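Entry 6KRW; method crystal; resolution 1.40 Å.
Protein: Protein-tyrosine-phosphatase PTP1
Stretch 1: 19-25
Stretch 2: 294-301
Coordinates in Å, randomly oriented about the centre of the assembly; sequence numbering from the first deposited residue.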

# COMPACT_ATOMS: atom_id res chain seq x y z
N VAL A 19 -20.87 -14.31 1.48
CA VAL A 19 -20.48 -14.21 0.06
C VAL A 19 -19.02 -14.61 -0.15
O VAL A 19 -18.76 -15.46 -1.01
CB VAL A 19 -20.79 -12.79 -0.46
CG1 VAL A 19 -20.15 -12.60 -1.82
CG2 VAL A 19 -22.29 -12.54 -0.47
N PHE A 20 -18.10 -14.03 0.61
CA PHE A 20 -16.66 -14.33 0.41
C PHE A 20 -16.37 -15.80 0.74
O PHE A 20 -15.57 -16.43 0.03
CB PHE A 20 -15.80 -13.36 1.23
CG PHE A 20 -15.65 -12.01 0.57
CD1 PHE A 20 -14.67 -11.82 -0.38
CD2 PHE A 20 -16.42 -10.93 0.95
CE1 PHE A 20 -14.48 -10.58 -0.96
CE2 PHE A 20 -16.26 -9.70 0.33
CZ PHE A 20 -15.32 -9.53 -0.65
N ARG A 21 -17.00 -16.33 1.78
CA ARG A 21 -16.77 -17.75 2.16
C ARG A 21 -17.30 -18.64 1.03
O ARG A 21 -16.65 -19.65 0.69
CB ARG A 21 -17.44 -18.05 3.50
CG ARG A 21 -17.13 -19.43 4.06
CD ARG A 21 -17.89 -19.61 5.36
NE ARG A 21 -17.19 -19.00 6.49
CZ ARG A 21 -17.77 -18.62 7.63
NH1 ARG A 21 -19.07 -18.75 7.81
NH2 ARG A 21 -17.03 -18.10 8.58
N GLY A 22 -18.44 -18.27 0.44
CA GLY A 22 -18.97 -19.05 -0.68
C GLY A 22 -18.00 -19.04 -1.85
O GLY A 22 -17.90 -20.06 -2.54
N LYS A 23 -17.32 -17.92 -2.09
CA LYS A 23 -16.30 -17.85 -3.17
C LYS A 23 -15.15 -18.81 -2.88
O LYS A 23 -14.73 -19.52 -3.79
CB LYS A 23 -15.82 -16.40 -3.32
CG LYS A 23 -16.89 -15.44 -3.80
CD LYS A 23 -17.11 -15.52 -5.28
CE LYS A 23 -18.11 -14.51 -5.78
NZ LYS A 23 -17.50 -13.17 -5.88
N ILE A 24 -14.64 -18.84 -1.65
CA ILE A 24 -13.47 -19.72 -1.32
C ILE A 24 -13.90 -21.19 -1.40
O ILE A 24 -13.03 -22.05 -1.72
CB ILE A 24 -12.88 -19.33 0.05
CG1 ILE A 24 -12.08 -18.03 -0.12
CG2 ILE A 24 -12.04 -20.44 0.65
CD1 ILE A 24 -11.61 -17.42 1.14
N GLN A 25 -15.18 -21.46 -1.17
CA GLN A 25 -15.73 -22.84 -1.27
C GLN A 25 -15.93 -23.22 -2.73
O GLN A 25 -16.14 -24.40 -2.99
CB GLN A 25 -17.02 -22.95 -0.45
CG GLN A 25 -16.75 -22.85 1.06
CD GLN A 25 -17.99 -22.66 1.89
OE1 GLN A 25 -19.08 -22.41 1.38
NE2 GLN A 25 -17.83 -22.78 3.20
N ALA A 294 -7.65 -13.66 3.23
CA ALA A 294 -7.44 -12.67 4.30
C ALA A 294 -8.77 -12.00 4.62
O ALA A 294 -9.04 -11.67 5.77
CB ALA A 294 -6.37 -11.67 3.93
N ILE A 295 -9.55 -11.65 3.59
CA ILE A 295 -10.83 -10.95 3.84
C ILE A 295 -11.78 -11.88 4.61
O ILE A 295 -12.41 -11.44 5.58
CB ILE A 295 -11.44 -10.48 2.51
CG1 ILE A 295 -10.63 -9.33 1.92
CG2 ILE A 295 -12.90 -10.10 2.68
CD1 ILE A 295 -10.85 -9.08 0.43
N VAL A 296 -11.86 -13.15 4.22
CA VAL A 296 -12.69 -14.13 4.98
C VAL A 296 -12.19 -14.22 6.42
O VAL A 296 -13.04 -14.16 7.34
CB VAL A 296 -12.72 -15.50 4.29
CG1 VAL A 296 -13.24 -16.59 5.21
CG2 VAL A 296 -13.56 -15.43 3.02
N ASP A 297 -10.89 -14.39 6.62
CA ASP A 297 -10.32 -14.58 7.99
C ASP A 297 -10.63 -13.34 8.83
O ASP A 297 -11.01 -13.49 10.00
CB ASP A 297 -8.82 -14.84 7.92
CG ASP A 297 -8.48 -16.20 7.35
OD1 ASP A 297 -9.42 -17.01 7.17
OD2 ASP A 297 -7.29 -16.43 7.03
N GLU A 298 -10.56 -12.15 8.20
CA GLU A 298 -10.79 -10.93 9.00
C GLU A 298 -12.28 -10.79 9.31
O GLU A 298 -12.63 -10.38 10.43
CB GLU A 298 -10.21 -9.70 8.33
CG GLU A 298 -10.26 -8.49 9.24
CD GLU A 298 -9.46 -8.61 10.52
OE1 GLU A 298 -8.63 -9.51 10.59
OE2 GLU A 298 -9.68 -7.79 11.41
N LEU A 299 -13.15 -11.08 8.35
CA LEU A 299 -14.61 -11.03 8.59
C LEU A 299 -15.01 -12.05 9.68
O LEU A 299 -15.95 -11.74 10.43
CB LEU A 299 -15.38 -11.30 7.29
CG LEU A 299 -15.33 -10.16 6.27
CD1 LEU A 299 -15.93 -10.59 4.95
CD2 LEU A 299 -16.04 -8.92 6.82
N GLU A 300 -14.32 -13.19 9.79
CA GLU A 300 -14.59 -14.16 10.88
C GLU A 300 -14.20 -13.55 12.22
O GLU A 300 -14.99 -13.70 13.17
CB GLU A 300 -13.85 -15.47 10.61
CG GLU A 300 -14.48 -16.29 9.53
CD GLU A 300 -13.73 -17.56 9.14
OE1 GLU A 300 -12.56 -17.75 9.59
OE2 GLU A 300 -14.34 -18.37 8.40
N ASP A 301 -13.07 -12.84 12.29
CA ASP A 301 -12.66 -12.14 13.53
C ASP A 301 -13.68 -11.07 13.89
O ASP A 301 -14.07 -10.99 15.06
CB ASP A 301 -11.29 -11.48 13.37
CG ASP A 301 -10.14 -12.42 13.60
OD1 ASP A 301 -10.39 -13.61 13.88
OD2 ASP A 301 -9.00 -11.96 13.50
O HOH W 1 -14.23 -19.97 6.37

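How do two segments so far apart in sequence come together? Both are helical where they meet, and their N-to-C directions make an angle of 139°, so the chains run in roughly opposing senses but cross well short of antiparallel. The axes approach to 9.3 Å, and the nearest pair of CA atoms, F20 CA and V296 CA, lies 6.1 Å apart. Within each helix, backbone hydrogen bonds of the i to i+4 kind hold the turns, such as I24 N to F20 O at 3.1 Å and E300 N to V296 O at 2.9 Å. No backbone hydrogen bond links the two helices; the contact is made mainly by side chains.

What does the start of stretch 2 offer? A294 turns its CB away, and the first residue to engage is I295, whose CB points toward stretch 1. The CG2 methyl of I295 sits over one face of the F20 ring, 3.8 Å from the ring centroid and just 5° off the ring normal. This is a CH-pi contact: the weakly polarised methyl C-H bonds meet the electron-rich face of the aromatic ring, and both residues are buried.

Why is V296 the centre of the packing? It loses more area to the partner stretch than any other residue here, 79 Å², and one methyl accounts for its closest contacts. V296 CG2 reaches F20 CB at 3.5 Å and I24 CD1 at 3.4 Å, touching two side chains one helical turn apart on stretch 1. V296 CG2 also lies 3.8 Å from R21 N, close against the backbone between them. These are van der Waals contacts, favoured by the removal of apolar surface from water.

What happens one turn further along? D297 and E298 make no contact with stretch 1, but L299 again directs its CB toward it. L299 CD1 approaches F20 CD2 at 4.0 Å, obliquely to the ring, adding a smaller apolar contact to those of I295 and V296.

How is the contact closed at its polar margin? The CB atoms of E300 and R21 point sideways, yet the ends of both side chains come nearer and meet in a salt bridge. R21 NH2 donates a hydrogen bond to E300 OE2 at 2.7 Å, with an N-H...O angle of 159°, and the carboxylate oxygen lies near the guanidinium plane, where the N-H bonds point. Water 1 adds a second link, accepting from R21 NE at 3.1 Å and donating to E300 OE2 at 2.6 Å. Direct and water-mediated bonds thus converge on one oxygen.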